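Local coordinates for Myo-inositol-1-phosphate synthase-related protein (Thermotoga maritima MSB8, PDB 3CIN) that belongs to the myo-inositol-1-phosphate synthase family and binds nicotinamide-adenine-dinucleotide and a magnesium ion, with a Rossmann-type parallel sheet, at residues V104-I109 against A259-G264; T144-V149 against N193-F198; V215-D220 against P357-Y362. All blocks are in the same frame, centred on the assembly; numbering follows the deposited sequence.

Contact 1: residues V104-I109 against A259-G264; sequences VRNLPI and ALTDDG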
loop_
_atom_site.group_PDB
_atom_site.type_symbol
_atom_site.label_atom_id
_atom_site.label_comp_id
_atom_site.label_asym_id
_atom_site.label_seq_id
_atom_site.Cartn_x
_atom_site.Cartn_y
_atom_site.Cartn_z
ATOM N N VAL A 104 24.862 -4.906 25.733
ATOM C CA VAL A 104 25.500 -5.071 24.403
ATOM C C VAL A 104 26.114 -6.458 24.142
ATOM O O VAL A 104 26.880 -6.658 23.197
ATOM C CB VAL A 104 26.473 -3.924 24.118
ATOM C CG1 VAL A 104 25.761 -2.549 24.312
ATOM C CG2 VAL A 104 27.748 -4.001 24.978
ATOM N N ARG A 105 25.713 -7.437 24.956
ATOM C CA ARG A 105 26.278 -8.780 24.909
ATOM C C ARG A 105 26.126 -9.463 23.541
ATOM O O ARG A 105 26.992 -10.273 23.117
ATOM C CB ARG A 105 25.600 -9.609 26.002
ATOM C CG ARG A 105 26.154 -10.994 26.228
ATOM C CD ARG A 105 25.397 -11.708 27.375
ATOM N NE ARG A 105 25.424 -11.152 28.753
ATOM C CZ ARG A 105 26.331 -10.344 29.323
ATOM N NH1 ARG A 105 27.400 -9.859 28.687
ATOM N NH2 ARG A 105 26.150 -10.001 30.598
ATOM N N ASN A 106 25.040 -9.141 22.847
ATOM C CA ASN A 106 24.747 -9.694 21.561
ATOM C C ASN A 106 25.141 -8.837 20.354
ATOM O O ASN A 106 24.839 -9.228 19.217
ATOM C CB ASN A 106 23.263 -10.005 21.465
ATOM C CG ASN A 106 22.801 -10.958 22.546
ATOM O OD1 ASN A 106 21.722 -10.791 23.119
ATOM N ND2 ASN A 106 23.613 -11.973 22.830
ATOM N N LEU A 107 25.812 -7.712 20.599
ATOM C CA LEU A 107 26.227 -6.780 19.564
ATOM C C LEU A 107 27.726 -6.705 19.414
ATOM O O LEU A 107 28.467 -6.956 20.364
ATOM C CB LEU A 107 25.727 -5.385 19.897
ATOM C CG LEU A 107 24.198 -5.272 20.005
ATOM C CD1 LEU A 107 23.864 -3.907 20.531
ATOM C CD2 LEU A 107 23.549 -5.507 18.672
ATOM N N PRO A 108 28.192 -6.297 18.226
ATOM C CA PRO A 108 29.613 -6.190 17.963
ATOM C C PRO A 108 30.208 -4.921 18.555
ATOM O O PRO A 108 30.714 -4.069 17.825
ATOM C CB PRO A 108 29.673 -6.178 16.436
ATOM C CG PRO A 108 28.458 -5.566 16.006
ATOM C CD PRO A 108 27.395 -5.939 17.049
ATOM N N ILE A 109 30.100 -4.807 19.878
ATOM C CA ILE A 109 30.571 -3.666 20.640
ATOM C C ILE A 109 31.485 -4.220 21.714
ATOM O O ILE A 109 31.117 -5.167 22.414
ATOM C CB ILE A 109 29.398 -2.931 21.342
ATOM C CG1 ILE A 109 28.463 -2.259 20.300
ATOM C CG2 ILE A 109 29.926 -1.935 22.361
ATOM C CD1 ILE A 109 27.145 -1.776 20.836
ATOM N N ALA A 259 19.662 -6.553 19.310
ATOM C CA ALA A 259 20.162 -6.529 20.687
ATOM C C ALA A 259 19.763 -7.740 21.527
ATOM O O ALA A 259 20.565 -8.194 22.335
ATOM C CB ALA A 259 19.769 -5.202 21.392
ATOM N N LEU A 260 18.584 -8.311 21.284
ATOM C CA LEU A 260 18.039 -9.319 22.164
ATOM C C LEU A 260 18.134 -10.687 21.445
ATOM O O LEU A 260 17.869 -10.793 20.239
ATOM C CB LEU A 260 16.544 -9.032 22.511
ATOM C CG LEU A 260 16.182 -7.795 23.344
ATOM C CD1 LEU A 260 14.795 -7.939 24.063
ATOM C CD2 LEU A 260 17.234 -7.500 24.298
ATOM N N THR A 261 18.521 -11.711 22.187
ATOM C CA THR A 261 18.445 -13.070 21.680
ATOM C C THR A 261 16.980 -13.499 21.617
ATOM O O THR A 261 16.119 -12.825 22.157
ATOM C CB THR A 261 19.197 -14.019 22.580
ATOM O OG1 THR A 261 18.730 -13.836 23.923
ATOM C CG2 THR A 261 20.709 -13.734 22.528
ATOM N N ASP A 262 16.690 -14.610 20.949
ATOM C CA ASP A 262 15.344 -15.182 21.027
ATOM C C ASP A 262 14.954 -15.471 22.494
ATOM O O ASP A 262 13.830 -15.187 22.910
ATOM C CB ASP A 262 15.225 -16.446 20.142
ATOM C CG ASP A 262 14.834 -16.112 18.687
ATOM O OD1 ASP A 262 14.877 -14.913 18.292
ATOM O OD2 ASP A 262 14.465 -17.044 17.935
ATOM N N ASP A 263 15.903 -15.974 23.276
ATOM C CA ASP A 263 15.686 -16.211 24.702
ATOM C C ASP A 263 15.349 -14.924 25.489
ATOM O O ASP A 263 14.389 -14.894 26.271
ATOM C CB ASP A 263 16.920 -16.892 25.321
ATOM C CG ASP A 263 16.938 -18.433 25.117
ATOM O OD1 ASP A 263 16.151 -18.983 24.300
ATOM O OD2 ASP A 263 17.757 -19.097 25.791
ATOM N N GLY A 264 16.135 -13.867 25.291
ATOM C CA GLY A 264 15.868 -12.576 25.966
ATOM C C GLY A 264 14.494 -12.023 25.603
ATOM O O GLY A 264 13.753 -11.512 26.462
HETATM O O HOH W 1 22.891 -7.148 23.133
#
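The carboxamide of Asn106 is the flat group that crosses to 259-264, and it is met by two quite different neighbours. The methyl of Thr261 stands off obliquely to one side of its plane, with CG2 3.5 Å from Asn106 CG; the two side chains run at about a right angle. The other neighbour is the backbone carbonyl of Ala259, whose O comes in nearly level with the plane of the amide and lies 3.4 Å from Asn106 CB.

A water makes the clear polar link. It accepts from Asn106 N at 2.9 Å and donates to Ala259 O at 2.7 Å, so the two backbones are bridged rather than bonded directly. Asn106 is presented by a type I turn from Val104 to Leu107, closed by Leu107 N to Val104 O at 3.0 Å. Just past it, Leu107 leans its branched end on Ala259: CD2 comes to 4.1 Å from Ala259 CA, while CD1 and Ala259 CB are 4.4 Å apart. Met255 packs on the same leucine, and Val104 touches the NAD.

Thr261 works in two directions. Its chi1 of 52° sets OG1 between the backbone N and the carbonyl carbon, where it accepts from Gly264 N at 2.9 Å with a nearly straight N-H (162°), and leaves CG2 to face Asn106. At the start of helix 262-272, Asp262 packs on Asp262 of a second subunit. What results is a classic threonine N-cap: a side-chain hydroxyl closing the first turn of that helix, lodged against a type I turn on the rim of the NAD pocket.

Contact 2: residues T144-V149 against N193-F198; sequences TTEAFV and NVIPTF. With NAD (nicotinamide-adenine-dinucleotide), chain F.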
loop_
_atom_site.group_PDB
_atom_site.type_symbol
_atom_site.label_atom_id
_atom_site.label_comp_id
_atom_site.label_asym_id
_atom_site.label_seq_id
_atom_site.Cartn_x
_atom_site.Cartn_y
_atom_site.Cartn_z
ATOM N N THR A 144 20.577 0.816 24.618
ATOM C CA THR A 144 20.192 -0.380 23.887
ATOM C C THR A 144 19.025 -1.088 24.577
ATOM O O THR A 144 18.964 -1.190 25.785
ATOM C CB THR A 144 21.404 -1.341 23.803
ATOM O OG1 THR A 144 22.469 -0.715 23.057
ATOM C CG2 THR A 144 21.076 -2.701 23.180
ATOM N N THR A 145 18.060 -1.540 23.781
ATOM C CA THR A 145 16.948 -2.349 24.303
ATOM C C THR A 145 17.418 -3.566 25.103
ATOM O O THR A 145 18.381 -4.224 24.733
ATOM C CB THR A 145 16.072 -2.840 23.099
ATOM O OG1 THR A 145 15.742 -1.746 22.235
ATOM C CG2 THR A 145 14.811 -3.474 23.542
ATOM N N GLU A 146 16.662 -3.915 26.171
ATOM C CA GLU A 146 17.072 -4.827 27.243
ATOM C C GLU A 146 16.060 -5.922 27.487
ATOM O O GLU A 146 14.853 -5.694 27.351
ATOM C CB GLU A 146 17.203 -4.130 28.589
ATOM C CG GLU A 146 18.117 -2.923 28.568
ATOM C CD GLU A 146 17.970 -2.035 29.766
ATOM O OE1 GLU A 146 16.941 -2.109 30.461
ATOM O OE2 GLU A 146 18.886 -1.225 29.974
ATOM N N ALA A 147 16.564 -7.124 27.762
ATOM C CA ALA A 147 15.699 -8.219 28.237
ATOM C C ALA A 147 15.516 -7.999 29.757
ATOM O O ALA A 147 16.369 -8.392 30.542
ATOM C CB ALA A 147 16.350 -9.552 27.972
ATOM N N PHE A 148 14.420 -7.362 30.166
ATOM C CA PHE A 148 14.222 -6.941 31.562
ATOM C C PHE A 148 13.085 -7.746 32.158
ATOM O O PHE A 148 12.253 -8.329 31.425
ATOM C CB PHE A 148 13.891 -5.458 31.650
ATOM C CG PHE A 148 12.534 -5.104 31.080
ATOM C CD1 PHE A 148 12.356 -4.980 29.729
ATOM C CD2 PHE A 148 11.411 -4.974 31.906
ATOM C CE1 PHE A 148 11.099 -4.737 29.192
ATOM C CE2 PHE A 148 10.172 -4.720 31.373
ATOM C CZ PHE A 148 10.008 -4.589 30.048
ATOM N N VAL A 149 13.054 -7.750 33.479
ATOM C CA VAL A 149 11.915 -8.237 34.242
ATOM C C VAL A 149 11.672 -7.217 35.361
ATOM O O VAL A 149 12.579 -6.934 36.128
ATOM C CB VAL A 149 12.228 -9.596 34.887
ATOM C CG1 VAL A 149 11.119 -9.999 35.902
ATOM C CG2 VAL A 149 12.466 -10.666 33.800
ATOM N N ASN A 193 12.590 7.997 30.360
ATOM C CA ASN A 193 12.867 6.683 29.850
ATOM C C ASN A 193 12.129 6.438 28.570
ATOM O O ASN A 193 10.948 6.188 28.591
ATOM C CB ASN A 193 12.408 5.613 30.855
ATOM C CG ASN A 193 12.736 4.225 30.378
ATOM O OD1 ASN A 193 13.739 4.053 29.725
ATOM N ND2 ASN A 193 11.855 3.277 30.605
ATOM N N VAL A 194 12.846 6.531 27.477
ATOM C CA VAL A 194 12.211 6.332 26.179
ATOM C C VAL A 194 12.422 4.954 25.602
ATOM O O VAL A 194 12.065 4.753 24.460
ATOM C CB VAL A 194 12.542 7.461 25.170
ATOM C CG1 VAL A 194 11.822 8.756 25.623
ATOM C CG2 VAL A 194 14.020 7.647 25.004
ATOM N N ILE A 195 12.939 4.005 26.384
ATOM C CA ILE A 195 13.082 2.598 25.961
ATOM C C ILE A 195 12.032 1.716 26.659
ATOM O O ILE A 195 11.302 2.207 27.533
ATOM C CB ILE A 195 14.570 2.099 26.104
ATOM C CG1 ILE A 195 14.869 1.565 27.507
ATOM C CG2 ILE A 195 15.548 3.223 25.735
ATOM C CD1 ILE A 195 16.174 0.705 27.589
ATOM N N PRO A 196 11.862 0.459 26.184
ATOM C CA PRO A 196 10.772 -0.379 26.673
ATOM C C PRO A 196 10.787 -0.786 28.132
ATOM O O PRO A 196 9.737 -1.054 28.718
ATOM C CB PRO A 196 10.784 -1.586 25.725
ATOM C CG PRO A 196 11.502 -1.161 24.526
ATOM C CD PRO A 196 12.521 -0.151 25.015
ATOM N N THR A 197 11.967 -0.856 28.733
ATOM C CA THR A 197 12.094 -1.354 30.086
ATOM C C THR A 197 11.188 -0.604 31.021
ATOM O O THR A 197 11.127 0.628 31.006
ATOM C CB THR A 197 13.545 -1.174 30.562
ATOM O OG1 THR A 197 14.403 -1.967 29.725
ATOM C CG2 THR A 197 13.712 -1.501 32.068
ATOM N N PHE A 198 10.415 -1.340 31.815
ATOM C CA PHE A 198 9.505 -0.702 32.754
ATOM C C PHE A 198 10.267 0.095 33.842
ATOM O O PHE A 198 11.086 -0.450 34.593
ATOM C CB PHE A 198 8.654 -1.719 33.501
ATOM C CG PHE A 198 7.549 -2.365 32.697
ATOM C CD1 PHE A 198 7.420 -2.266 31.328
ATOM C CD2 PHE A 198 6.611 -3.133 33.378
ATOM C CE1 PHE A 198 6.374 -2.905 30.691
ATOM C CE2 PHE A 198 5.614 -3.759 32.731
ATOM C CZ PHE A 198 5.493 -3.655 31.414
HETATM P PA NAD F . 21.556 2.698 19.250
HETATM O O1A NAD F . 21.950 3.481 18.026
HETATM O O2A NAD F . 22.142 1.320 19.244
HETATM O O5B NAD F . 22.181 3.473 20.463
HETATM C C5B NAD F . 22.233 2.878 21.758
HETATM C C4B NAD F . 23.466 3.427 22.455
HETATM O O4B NAD F . 23.429 3.045 23.820
HETATM C C3B NAD F . 24.795 2.936 21.893
HETATM O O3B NAD F . 25.725 3.999 21.770
HETATM C C2B NAD F . 25.272 1.932 22.934
HETATM O O2B NAD F . 26.654 1.707 22.869
HETATM C C1B NAD F . 24.751 2.582 24.196
HETATM N N9A NAD F . 24.600 1.690 25.349
HETATM C C8A NAD F . 24.126 0.384 25.281
HETATM N N7A NAD F . 24.002 -0.055 26.580
HETATM C C5A NAD F . 24.411 0.960 27.411
HETATM C C6A NAD F . 24.582 1.033 28.796
HETATM N N6A NAD F . 24.239 0.009 29.640
HETATM N N1A NAD F . 24.983 2.246 29.318
HETATM C C2A NAD F . 25.278 3.308 28.482
HETATM N N3A NAD F . 25.193 3.226 27.108
HETATM C C4A NAD F . 24.767 2.047 26.610
HETATM O O3 NAD F . 19.991 2.666 19.421
HETATM P PN NAD F . 19.001 3.855 19.112
HETATM O O1N NAD F . 18.372 3.594 17.785
HETATM O O2N NAD F . 19.619 5.165 19.471
HETATM O O5D NAD F . 17.840 3.551 20.159
HETATM C C5D NAD F . 18.030 3.823 21.528
HETATM C C4D NAD F . 16.910 3.226 22.373
HETATM O O4D NAD F . 15.723 3.915 22.085
HETATM C C3D NAD F . 16.639 1.743 22.172
HETATM O O3D NAD F . 16.291 1.132 23.441
HETATM C C2D NAD F . 15.388 1.775 21.308
HETATM O O2D NAD F . 14.580 0.609 21.490
HETATM C C1D NAD F . 14.692 2.983 21.895
HETATM N N1N NAD F . 13.681 3.546 21.002
HETATM C C2N NAD F . 14.037 3.999 19.797
HETATM C C3N NAD F . 12.984 4.558 19.024
HETATM C C7N NAD F . 13.364 5.290 17.820
HETATM O O7N NAD F . 14.692 5.266 17.496
HETATM N N7N NAD F . 12.432 5.943 17.107
HETATM C C4N NAD F . 11.678 4.613 19.469
HETATM C C5N NAD F . 11.349 4.126 20.701
HETATM C C6N NAD F . 12.395 3.604 21.474
HETATM O O HOH W 2 14.208 -2.402 26.961
#
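Ile195 to Phe198 press one after another on Thr144 to Phe148, and the two loops run nearly the same way. Ahead of them, Asn193 ties up its own loop with two weak bonds, OD1 taking Ile195 N and ND2 reaching Thr197 O, and Val194 O lies 3.2 Å from C6N of the NAD nicotinamide ring. Ile195 divides its branches: with CG1 placed between backbone N and carbonyl carbon (chi1 87°), CD1 comes to 3.8 Å from Thr144 O and packs beside the Glu146 carboxylate, while CG2 rests on the nicotinamide ribose. Pro196 CG meets Thr145 CG2 at 4.2 Å. That leaves Thr145 OG1 for the same ribose, where it receives a bond of 2.7 Å from NAD O2D; Asp256 is a further partner of this hydroxyl. Thr197 OG1 donates to Glu146 OE1 at 2.6 Å, meeting it 39° out of the carboxylate plane, and accepts a hydrogen bond from a water that in turn accepts from Glu146 N. Thr170 and Thr172 hold the carboxylate as well. Thr197 CA sits over the centre of the Phe148 ring, 3.6 Å from the centroid, a CH-pi contact. Phe198 N follows over the same face, nearer the rim, and the Phe198 ring meets that of Phe148 obliquely, planes 45° apart. Both loops leave the adjacent parallel strands 138-141 and 189-193, with helix 171-186 packed on Ile195 and Thr197, helix 262-272 on Phe148, and helix 328-348 on Val194.

Contact 3: residues V215-D220 against P357-Y362; sequences VVFGDD and PVNAFY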
loop_
_atom_site.group_PDB
_atom_site.type_symbol
_atom_site.label_atom_id
_atom_site.label_comp_id
_atom_site.label_asym_id
_atom_site.label_seq_id
_atom_site.Cartn_x
_atom_site.Cartn_y
_atom_site.Cartn_z
ATOM N N VAL A 215 11.270 12.896 39.344
ATOM C CA VAL A 215 10.181 12.842 38.355
ATOM C C VAL A 215 10.578 11.810 37.304
ATOM O O VAL A 215 11.699 11.800 36.793
ATOM C CB VAL A 215 9.984 14.211 37.632
ATOM C CG1 VAL A 215 8.766 14.148 36.700
ATOM C CG2 VAL A 215 9.810 15.321 38.611
ATOM N N VAL A 216 9.628 10.972 36.923
ATOM C CA VAL A 216 9.878 9.962 35.948
ATOM C C VAL A 216 8.878 10.122 34.809
ATOM O O VAL A 216 7.683 10.205 35.064
ATOM C CB VAL A 216 9.753 8.556 36.557
ATOM C CG1 VAL A 216 9.820 7.507 35.482
ATOM C CG2 VAL A 216 10.913 8.302 37.554
ATOM N N PHE A 217 9.388 10.198 33.582
ATOM C CA PHE A 217 8.521 10.017 32.393
ATOM C C PHE A 217 8.877 8.667 31.778
ATOM O O PHE A 217 10.068 8.305 31.598
ATOM C CB PHE A 217 8.712 11.096 31.338
ATOM C CG PHE A 217 8.411 12.546 31.804
ATOM C CD1 PHE A 217 7.505 12.847 32.815
ATOM C CD2 PHE A 217 9.052 13.597 31.129
ATOM C CE1 PHE A 217 7.231 14.200 33.136
ATOM C CE2 PHE A 217 8.787 14.892 31.436
ATOM C CZ PHE A 217 7.923 15.212 32.465
ATOM N N GLY A 218 7.853 7.952 31.358
ATOM C CA GLY A 218 8.091 6.668 30.682
ATOM C C GLY A 218 6.766 5.992 30.401
ATOM O O GLY A 218 5.730 6.504 30.821
ATOM N N ASP A 219 6.797 4.839 29.738
ATOM C CA ASP A 219 7.992 4.167 29.159
ATOM C C ASP A 219 7.789 3.969 27.629
ATOM O O ASP A 219 6.669 3.801 27.180
ATOM C CB ASP A 219 8.184 2.761 29.799
ATOM C CG ASP A 219 8.355 2.835 31.332
ATOM O OD1 ASP A 219 9.179 3.671 31.776
ATOM O OD2 ASP A 219 7.681 2.098 32.087
ATOM N N ASP A 220 8.882 3.961 26.886
ATOM C CA ASP A 220 8.981 3.589 25.450
ATOM C C ASP A 220 8.449 4.749 24.602
ATOM O O ASP A 220 7.255 4.969 24.542
ATOM C CB ASP A 220 8.195 2.317 25.143
ATOM C CG ASP A 220 8.747 1.568 23.929
ATOM O OD1 ASP A 220 9.745 2.013 23.355
ATOM O OD2 ASP A 220 8.173 0.509 23.620
ATOM N N PRO A 357 -0.176 12.700 32.494
ATOM C CA PRO A 357 -0.552 13.656 31.425
ATOM C C PRO A 357 0.542 13.837 30.383
ATOM O O PRO A 357 0.226 13.960 29.202
ATOM C CB PRO A 357 -0.807 14.955 32.200
ATOM C CG PRO A 357 -1.289 14.462 33.556
ATOM C CD PRO A 357 -0.438 13.265 33.845
ATOM N N VAL A 358 1.795 13.754 30.811
ATOM C CA VAL A 358 2.933 13.735 29.868
ATOM C C VAL A 358 3.103 12.375 29.179
ATOM O O VAL A 358 3.190 12.276 27.957
ATOM C CB VAL A 358 4.214 14.169 30.566
ATOM C CG1 VAL A 358 5.452 14.039 29.679
ATOM C CG2 VAL A 358 4.102 15.655 31.017
ATOM N N ASN A 359 3.162 11.308 29.968
ATOM C CA ASN A 359 3.385 9.972 29.444
ATOM C C ASN A 359 2.338 9.621 28.402
ATOM O O ASN A 359 2.678 9.000 27.405
ATOM C CB ASN A 359 3.317 8.911 30.552
ATOM C CG ASN A 359 4.357 9.136 31.627
ATOM O OD1 ASN A 359 5.470 9.648 31.345
ATOM N ND2 ASN A 359 4.072 8.564 32.809
ATOM N N ALA A 360 1.088 9.943 28.671
ATOM C CA ALA A 360 0.016 9.517 27.754
ATOM C C ALA A 360 0.187 9.978 26.302
ATOM O O ALA A 360 -0.298 9.308 25.365
ATOM C CB ALA A 360 -1.312 9.960 28.291
ATOM N N PHE A 361 0.801 11.137 26.107
ATOM C CA PHE A 361 1.027 11.643 24.794
ATOM C C PHE A 361 2.346 11.145 24.216
ATOM O O PHE A 361 2.429 10.755 23.078
ATOM C CB PHE A 361 1.043 13.181 24.728
ATOM C CG PHE A 361 1.257 13.697 23.311
ATOM C CD1 PHE A 361 0.264 13.519 22.340
ATOM C CD2 PHE A 361 2.454 14.240 22.907
ATOM C CE1 PHE A 361 0.497 13.900 21.002
ATOM C CE2 PHE A 361 2.667 14.650 21.555
ATOM C CZ PHE A 361 1.675 14.474 20.629
ATOM N N TYR A 362 3.411 11.198 25.010
ATOM C CA TYR A 362 4.742 10.944 24.484
ATOM C C TYR A 362 5.254 9.488 24.443
ATOM O O TYR A 362 6.276 9.189 23.805
ATOM C CB TYR A 362 5.753 11.833 25.241
ATOM C CG TYR A 362 5.623 13.293 24.933
ATOM C CD1 TYR A 362 6.245 13.857 23.818
ATOM C CD2 TYR A 362 4.908 14.113 25.716
ATOM C CE1 TYR A 362 6.142 15.213 23.559
ATOM C CE2 TYR A 362 4.785 15.462 25.452
ATOM C CZ TYR A 362 5.379 16.018 24.361
ATOM O OH TYR A 362 5.217 17.369 24.138
#
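Asn359 reaches from the helix to Gly218, beside strand 215-217. Its CB lies 3.4 Å from Gly218 O, and CG comes closer, 3.1 Å from the same oxygen. At the tip, OD1 accepts from Gly218 N at 2.9 Å with an N-H...O angle of 153°; the donor stands 56° out of the carbonyl plane. The other branch, ND2, turns to Gly367 O and Thr354 OG1, so both ends of this buried amide are held and its rotation is fixed.

One residue earlier on each side, the packing is apolar. Val358 CG1 sits over the middle of the Phe217 ring, 3.6 Å from its centroid, in a CH-pi contact. The ring stands almost perpendicular to the Asn359 amide. Beyond Gly218 a cis peptide leads into Asp219, which bonds to Asn201 of the magnesium site, while Asp220 touches the NAD.

The segment axes approach to 8.9 Å and run 20° from parallel. Helix 356-362, which follows edge strand 353-354, thus points the same way as strand 215-217, unlike the antiparallel helices of beta-alpha-beta crossovers, and packs on the Rossmann-type sheet beside the dinucleotide and metal sites.

From the N terminus, the chain first passes 104-109, whose partner 259-264 closes the long loop of contact 1. Contact 2 is nested wholly inside that loop, joining the loops after strands 138-141 and 189-193. Contact 3 opens later, at 215-220, still within contact 1, but closes only at 357-362, so contacts 1 and 3 cross while contacts 2 and 3 follow in series. Contact 2 lies between the others: Ala259 and Leu260 pack on Thr144 and Thr145, and Asn193 probably bonds to Phe217 and Asp219. Together they connect helix 262-272, the C-terminal end of the parallel sheet, where NAD binds, and helix 356-362.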